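Local atomic coordinates of protein P47 (Clostridium botulinum, PDB entry 6EKT), a protein that may belong to a progenitor complex that protects botulinum neurotoxin on its way through the host gut, and has a fold resembling tubular lipid-binding proteins. Residues G104-L109 / S144-N149; K65-N70 / P87-Y92; I318-L323 / S334-Q339. One frame throughout, in Å; residues are numbered along the deposited sequence. Where two conformers were deposited one is given.

Contact 1. Residues G104-L109 / S144-N149; sequences GINPVL and SDLNGN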
# COMPACT_ATOMS: atom_id res chain seq x y z
N GLY A 104 24.54 -20.51 -25.84
CA GLY A 104 24.21 -21.36 -24.69
C GLY A 104 24.84 -20.94 -23.37
O GLY A 104 24.72 -21.67 -22.38
N ILE A 105 25.48 -19.77 -23.35
CA ILE A 105 26.03 -19.20 -22.11
C ILE A 105 24.91 -18.45 -21.37
O ILE A 105 24.13 -17.71 -22.00
CB ILE A 105 27.30 -18.33 -22.38
CG1 ILE A 105 28.56 -19.22 -22.56
CG2 ILE A 105 27.60 -17.35 -21.25
CD1 ILE A 105 28.55 -20.16 -23.73
N ASN A 106 24.85 -18.65 -20.05
CA ASN A 106 23.71 -18.22 -19.23
C ASN A 106 24.17 -17.46 -17.96
O ASN A 106 24.20 -18.02 -16.85
CB ASN A 106 22.84 -19.46 -18.90
CG ASN A 106 21.50 -19.10 -18.28
OD1 ASN A 106 21.04 -17.94 -18.35
ND2 ASN A 106 20.85 -20.09 -17.68
N PRO A 107 24.55 -16.16 -18.12
CA PRO A 107 25.05 -15.36 -17.00
C PRO A 107 23.95 -14.99 -16.01
O PRO A 107 22.77 -14.86 -16.38
CB PRO A 107 25.59 -14.09 -17.68
CG PRO A 107 25.70 -14.43 -19.15
CD PRO A 107 24.56 -15.37 -19.37
N VAL A 108 24.36 -14.85 -14.75
CA VAL A 108 23.49 -14.30 -13.72
C VAL A 108 24.11 -12.99 -13.26
O VAL A 108 25.26 -12.96 -12.78
CB VAL A 108 23.33 -15.27 -12.52
CG1 VAL A 108 22.37 -14.70 -11.48
CG2 VAL A 108 22.85 -16.64 -13.00
N LEU A 109 23.35 -11.92 -13.46
CA LEU A 109 23.77 -10.60 -13.05
C LEU A 109 22.86 -10.08 -11.94
O LEU A 109 21.77 -10.61 -11.69
CB LEU A 109 23.73 -9.63 -14.25
CG LEU A 109 24.38 -10.09 -15.56
CD1 LEU A 109 24.09 -9.14 -16.70
CD2 LEU A 109 25.88 -10.25 -15.36
N SER A 144 29.23 -16.20 -14.15
CA SER A 144 29.56 -15.96 -15.56
C SER A 144 28.74 -16.85 -16.49
O SER A 144 28.19 -16.39 -17.51
CB SER A 144 31.08 -16.13 -15.80
OG SER A 144 31.80 -15.20 -14.99
N ASP A 145 28.63 -18.12 -16.13
CA ASP A 145 27.82 -19.08 -16.88
C ASP A 145 27.27 -20.16 -15.95
O ASP A 145 28.01 -21.00 -15.44
CB ASP A 145 28.62 -19.71 -18.04
CG ASP A 145 27.76 -20.58 -18.96
OD1 ASP A 145 26.52 -20.52 -18.89
OD2 ASP A 145 28.33 -21.32 -19.78
N LEU A 146 25.96 -20.11 -15.75
CA LEU A 146 25.23 -21.10 -14.97
C LEU A 146 25.37 -22.52 -15.57
O LEU A 146 25.19 -23.52 -14.86
CB LEU A 146 23.77 -20.67 -14.87
CG LEU A 146 22.90 -20.94 -13.63
CD1 LEU A 146 23.56 -20.50 -12.33
CD2 LEU A 146 21.57 -20.24 -13.82
N ASN A 147 25.72 -22.60 -16.86
CA ASN A 147 25.90 -23.86 -17.58
C ASN A 147 27.34 -24.43 -17.53
O ASN A 147 27.61 -25.50 -18.10
CB ASN A 147 25.42 -23.71 -19.04
CG ASN A 147 23.94 -23.41 -19.14
OD1 ASN A 147 23.14 -23.85 -18.32
ND2 ASN A 147 23.55 -22.65 -20.17
N GLY A 148 28.26 -23.71 -16.88
CA GLY A 148 29.63 -24.17 -16.61
C GLY A 148 30.65 -24.17 -17.75
O GLY A 148 31.71 -24.78 -17.63
N ASN A 149 30.35 -23.46 -18.83
CA ASN A 149 31.15 -23.50 -20.06
C ASN A 149 32.34 -22.54 -20.10
O ASN A 149 33.27 -22.76 -20.87
CB ASN A 149 30.26 -23.29 -21.29
CG ASN A 149 29.31 -24.45 -21.52
OD1 ASN A 149 29.56 -25.29 -22.38
ND2 ASN A 149 28.22 -24.49 -20.77
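Asn106 and Leu146 are joined by a backbone bond, Leu146 N to Asn106 O at 2.9 Å and almost straight (171°), where an extended run entering strand 108-118 passes a type I turn from Asp145 to Gly148. The remaining polar links run through side chains. Asp145 holds CG anti to its own N (chi1 -172°), which brings the carboxylate to the Ile105-Asn106 backbone, its side chain crossing that of Ile105 at about a right angle. There OD1 accepts Asn106 N at 2.8 Å and, from the opposite face of the carboxylate plane, Asn147 N at 3.0 Å; the second bond makes an Asx turn. OD2 takes Asn149 N at 3.1 Å, the donor again well out of the carboxylate plane, while its neighbour across the contact is Ile105 CG1. Asn147 ND2 reaches Gly104 O at 2.7 Å, with that oxygen lying in the amide plane. Farther along, Leu146 CD2 rests on Val108 CG2 at 3.9 Å, its side chain running beside that of Asn106. Helix 152-168 lies nearby, with Asn159 bonded to Ser144 OG. A single buried carboxylate thus shapes its own turn and binds the facing segment 104-109; three backbone N-H groups would probably stabilise its negative charge.

Contact 2. Residues K65-N70 / P87-Y92; sequences KMVFDN and PIKEGY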
# COMPACT_ATOMS: atom_id res chain seq x y z
N LYS A 65 29.92 -9.84 -29.00
CA LYS A 65 28.57 -9.76 -29.54
C LYS A 65 27.68 -10.70 -28.75
O LYS A 65 28.04 -11.87 -28.57
CB LYS A 65 28.56 -10.16 -31.03
CG LYS A 65 27.17 -10.27 -31.65
CD LYS A 65 27.27 -10.52 -33.15
CE LYS A 65 25.90 -10.66 -33.76
NZ LYS A 65 26.09 -10.97 -35.21
N MET A 66 26.53 -10.19 -28.29
CA MET A 66 25.55 -10.96 -27.52
C MET A 66 24.14 -10.73 -28.03
O MET A 66 23.63 -9.60 -27.99
CB MET A 66 25.62 -10.62 -26.02
CG MET A 66 26.90 -11.05 -25.31
SD MET A 66 27.01 -10.63 -23.56
CE MET A 66 27.17 -8.85 -23.58
N VAL A 67 23.51 -11.79 -28.52
CA VAL A 67 22.08 -11.76 -28.86
C VAL A 67 21.35 -12.60 -27.80
O VAL A 67 21.64 -13.80 -27.64
CB VAL A 67 21.78 -12.26 -30.31
CG1 VAL A 67 20.37 -11.88 -30.74
CG2 VAL A 67 22.79 -11.72 -31.32
N PHE A 68 20.42 -11.97 -27.08
CA PHE A 68 19.78 -12.60 -25.92
C PHE A 68 18.56 -13.46 -26.24
O PHE A 68 17.71 -13.09 -27.05
CB PHE A 68 19.41 -11.54 -24.86
CG PHE A 68 20.59 -10.77 -24.34
CD1 PHE A 68 21.49 -11.36 -23.45
CD2 PHE A 68 20.80 -9.45 -24.73
CE1 PHE A 68 22.58 -10.64 -22.96
CE2 PHE A 68 21.89 -8.72 -24.25
CZ PHE A 68 22.78 -9.32 -23.36
N ASP A 69 18.52 -14.62 -25.59
CA ASP A 69 17.35 -15.48 -25.54
C ASP A 69 16.19 -14.76 -24.81
O ASP A 69 15.08 -14.67 -25.34
CB ASP A 69 17.72 -16.77 -24.79
CG ASP A 69 17.10 -18.01 -25.39
OD1 ASP A 69 15.90 -18.25 -25.16
OD2 ASP A 69 17.83 -18.76 -26.08
N ASN A 70 16.50 -14.23 -23.63
CA ASN A 70 15.53 -13.66 -22.69
C ASN A 70 16.31 -12.95 -21.58
O ASN A 70 17.52 -13.15 -21.48
CB ASN A 70 14.68 -14.77 -22.08
CG ASN A 70 13.47 -14.22 -21.34
OD1 ASN A 70 13.14 -13.05 -21.49
ND2 ASN A 70 12.82 -15.06 -20.54
N PRO A 87 20.35 -15.35 -20.60
CA PRO A 87 20.81 -16.39 -21.52
C PRO A 87 21.09 -15.83 -22.92
O PRO A 87 20.27 -15.08 -23.48
CB PRO A 87 19.65 -17.40 -21.54
CG PRO A 87 18.46 -16.65 -21.02
CD PRO A 87 19.04 -15.71 -20.00
N ILE A 88 22.27 -16.14 -23.44
CA ILE A 88 22.72 -15.72 -24.77
C ILE A 88 22.41 -16.86 -25.75
O ILE A 88 22.94 -17.97 -25.61
CB ILE A 88 24.24 -15.39 -24.79
CG1 ILE A 88 24.58 -14.29 -23.77
CG2 ILE A 88 24.69 -14.93 -26.18
CD1 ILE A 88 25.99 -14.36 -23.24
N LYS A 89 21.58 -16.57 -26.75
CA LYS A 89 21.28 -17.58 -27.78
C LYS A 89 22.39 -17.73 -28.83
O LYS A 89 22.62 -18.83 -29.33
CB LYS A 89 19.90 -17.37 -28.44
CG LYS A 89 19.69 -16.09 -29.24
CD LYS A 89 18.40 -16.15 -30.05
CE LYS A 89 17.81 -14.77 -30.29
NZ LYS A 89 16.41 -14.82 -30.82
N GLU A 90 23.05 -16.62 -29.15
CA GLU A 90 24.17 -16.61 -30.10
C GLU A 90 25.09 -15.41 -29.88
O GLU A 90 24.68 -14.36 -29.37
CB GLU A 90 23.69 -16.66 -31.57
CG GLU A 90 22.94 -15.43 -32.03
CD GLU A 90 22.78 -15.35 -33.53
OE1 GLU A 90 23.79 -15.14 -34.24
OE2 GLU A 90 21.65 -15.49 -34.01
N GLY A 91 26.34 -15.59 -30.29
CA GLY A 91 27.35 -14.56 -30.11
C GLY A 91 28.72 -15.14 -29.83
O GLY A 91 28.93 -16.36 -29.84
N TYR A 92 29.66 -14.23 -29.56
CA TYR A 92 31.06 -14.58 -29.38
C TYR A 92 31.81 -13.44 -28.68
O TYR A 92 31.33 -12.30 -28.62
CB TYR A 92 31.71 -14.88 -30.75
CG TYR A 92 31.90 -13.65 -31.61
CD1 TYR A 92 30.87 -13.17 -32.42
CD2 TYR A 92 33.13 -12.95 -31.61
CE1 TYR A 92 31.03 -12.03 -33.20
CE2 TYR A 92 33.30 -11.81 -32.38
CZ TYR A 92 32.25 -11.36 -33.17
OH TYR A 92 32.41 -10.23 -33.94
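Val67 O is gripped by two consecutive N-H groups: Lys89 N at 2.9 Å, and Glu90 N through a weak bond at 3.5 Å. Val67 N in turn donates to Glu90 O at 2.9 Å, the donor lying nearly along the C=O axis. Past this point Asp69 N meets Pro87 O at 2.8 Å, tilted 27° from the carbonyl plane, and the same oxygen sits at the edge of the Phe68 ring. With Lys89 and Glu90 both facing Val67, this is a classic beta bulge in an antiparallel pair. Here the chain turns a corner, leaving the sheet of strand 81-88 for the four-stranded sheet in which strand 91-94 pairs with strand 62-68. Val67 CG2 lies alongside Glu90 CG, and CG1 meets Lys89 CE. Nearby, Tyr92 CG lies between the backbone N and the carbonyl carbon (chi1 71°), which brings ring atom CE1 to 3.8 Å from Lys65 CB, while the hydroxyl bonds Glu63. Gly91, opposite Met66, leaves Lys65 O just 3.2 Å from its CA in a CA-H...O contact. Met66 SD touches Ile88 CD1 at 3.9 Å on the side facing helix 152-168, where Met66 packs against Leu162 and Phe166 and Ile88 against Phe158.

Contact 3. Residues I318-L323 / S334-Q339; sequences ISLRGL and SDFEIQ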
# COMPACT_ATOMS: atom_id res chain seq x y z
N ILE A 318 -15.41 1.95 19.57
CA ILE A 318 -15.99 3.29 19.64
C ILE A 318 -16.51 3.46 21.06
O ILE A 318 -17.31 2.65 21.54
CB ILE A 318 -17.14 3.50 18.61
CG1 ILE A 318 -16.63 3.27 17.18
CG2 ILE A 318 -17.74 4.90 18.75
CD1 ILE A 318 -17.71 3.08 16.13
N SER A 319 -16.00 4.49 21.72
CA SER A 319 -16.39 4.83 23.09
C SER A 319 -16.95 6.25 23.06
O SER A 319 -16.32 7.17 22.51
CB SER A 319 -15.18 4.70 24.03
OG SER A 319 -15.54 4.96 25.38
N LEU A 320 -18.15 6.44 23.61
CA LEU A 320 -18.77 7.77 23.58
C LEU A 320 -19.57 8.05 24.85
O LEU A 320 -20.04 7.11 25.51
CB LEU A 320 -19.63 7.94 22.31
CG LEU A 320 -20.90 7.09 22.17
CD1 LEU A 320 -22.07 7.82 22.83
CD2 LEU A 320 -21.24 6.75 20.72
N ARG A 321 -19.73 9.34 25.14
CA ARG A 321 -20.50 9.82 26.29
C ARG A 321 -21.36 10.97 25.81
O ARG A 321 -20.89 11.84 25.06
CB ARG A 321 -19.54 10.33 27.37
CG ARG A 321 -20.12 10.69 28.74
CD ARG A 321 -18.99 10.89 29.77
NE ARG A 321 -17.81 10.03 29.47
CZ ARG A 321 -16.62 10.44 28.99
NH1 ARG A 321 -15.67 9.55 28.75
NH2 ARG A 321 -16.36 11.72 28.77
N GLY A 322 -22.60 10.99 26.27
CA GLY A 322 -23.54 12.05 25.90
C GLY A 322 -24.67 12.19 26.90
O GLY A 322 -24.63 11.64 28.01
N LEU A 323 -25.68 12.95 26.51
CA LEU A 323 -26.85 13.19 27.35
C LEU A 323 -28.05 13.44 26.45
O LEU A 323 -27.88 13.77 25.27
CB LEU A 323 -26.62 14.39 28.29
CG LEU A 323 -26.22 15.73 27.70
CD1 LEU A 323 -27.46 16.50 27.23
CD2 LEU A 323 -25.46 16.52 28.75
N SER A 334 -30.87 12.50 31.00
CA SER A 334 -30.05 11.33 31.25
C SER A 334 -28.65 11.56 30.73
O SER A 334 -28.49 12.13 29.65
CB SER A 334 -30.61 10.13 30.50
OG SER A 334 -31.70 9.60 31.19
N ASP A 335 -27.65 11.12 31.50
CA ASP A 335 -26.32 10.86 30.94
C ASP A 335 -26.29 9.44 30.41
O ASP A 335 -26.93 8.55 30.98
CB ASP A 335 -25.24 11.00 32.01
CG ASP A 335 -25.20 12.38 32.62
OD1 ASP A 335 -24.99 13.35 31.89
OD2 ASP A 335 -25.40 12.47 33.84
N PHE A 336 -25.55 9.23 29.32
CA PHE A 336 -25.31 7.87 28.83
C PHE A 336 -23.89 7.66 28.30
O PHE A 336 -23.20 8.62 27.93
CB PHE A 336 -26.34 7.47 27.79
CG PHE A 336 -26.40 8.39 26.60
CD1 PHE A 336 -25.44 8.29 25.58
CD2 PHE A 336 -27.39 9.34 26.49
CE1 PHE A 336 -25.48 9.13 24.47
CE2 PHE A 336 -27.44 10.19 25.37
CZ PHE A 336 -26.48 10.08 24.37
N GLU A 337 -23.46 6.41 28.29
CA GLU A 337 -22.17 6.04 27.71
C GLU A 337 -22.39 4.82 26.87
O GLU A 337 -23.20 3.97 27.25
CB GLU A 337 -21.17 5.71 28.83
CG GLU A 337 -20.73 6.95 29.59
CD GLU A 337 -19.61 6.67 30.58
OE1 GLU A 337 -18.58 6.08 30.19
OE2 GLU A 337 -19.77 7.08 31.75
N ILE A 338 -21.68 4.70 25.76
CA ILE A 338 -21.82 3.55 24.89
C ILE A 338 -20.41 3.09 24.52
O ILE A 338 -19.53 3.92 24.24
CB ILE A 338 -22.62 3.89 23.59
CG1 ILE A 338 -24.06 4.33 23.94
CG2 ILE A 338 -22.70 2.71 22.63
CD1 ILE A 338 -24.81 4.94 22.78
N GLN A 339 -20.23 1.77 24.48
CA GLN A 339 -19.02 1.15 23.96
C GLN A 339 -19.39 0.12 22.88
O GLN A 339 -20.04 -0.89 23.20
CB GLN A 339 -18.23 0.49 25.10
CG GLN A 339 -17.88 1.42 26.26
CD GLN A 339 -18.94 1.48 27.34
OE1 GLN A 339 -19.67 0.52 27.57
NE2 GLN A 339 -19.01 2.62 28.02
O HOH W 1 -23.07 12.71 29.98
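Gly322 and Phe336 meet face-on, the aromatic ring lying flat over the glycine backbone. Gly322 C stands 3.7 Å above the ring plane, over its middle, and Gly322 CA makes a CH-pi contact 4.1 Å from the ring centroid. The ring comes there because Phe336 CG sits between its backbone N and carbonyl carbon (chi1 58°), turning the side chain across to the partner strand; CE2 reaches as far as Leu323 N, at 3.5 Å. In the absence of a side chain on Gly322, the ring can settle directly on the main chain. Leu320 CD1 fills in at the ring edge, 4.0 Å from Phe336 CE1, and Leu320 also runs beside Ile338, so an apolar row forms on this face.

On the other face, Arg321 and Glu337 lie side by side with their CG atoms in contact. Their planes stand 90° apart, the carboxylate carbon at the guanidinium edge, and Arg321 NE to Glu337 OE1 is 4.1 Å, too long for a salt bridge. A water joins Asp335 OD1 to Gly322 O, giving that carbonyl a second donor beside Phe336 N.

These groups are held in register by paired backbone bonds, Leu320 N to Ile338 O and Ile338 N to Leu320 O, both 2.9 Å, with Gly322 and Phe336 bonded reciprocally in the same way. CA-H...O contacts fill the intervening pairs, and the N-to-C directions of segments 318-323 and 334-339 are 164° apart, an antiparallel pair.

Both strands belong to the hairpin of 315-326 and 329-347. Strand 297-311 flanks the first strand, and strand 352-368 the second, where His368 bonds Asp335 OD2. Helix 374-394 covers the Phe336 face, with Ile391 against Leu320 and Phe336 and Thr384 bonded to Ser334, consistent with a TULIP-like sheet wrapped around a helix.

From the N terminus, contact 2 closes first: the chain leaves strand 62-68, runs through strands 72-74 and 81-88, and returns beside its start. Contact 1 opens afterwards, its loop running out through strands 108-118 and 124-141 and ending just before helix 152-168. Contact 3 closes the 315-326/329-347 hairpin much later. The three follow in series; none nests within or crosses another. Contacts 1 and 2 touch, Ile105 O and Gly104 N probably bonding to Ile88 N and O. Contact 2 links two sheets; contact 1 ties the start of strand 108-118 to the loop leading into helix 152-168. Contact 3 belongs to the eight-stranded sheet across the elongated molecule, its centre about 71 Å from that of contact 1.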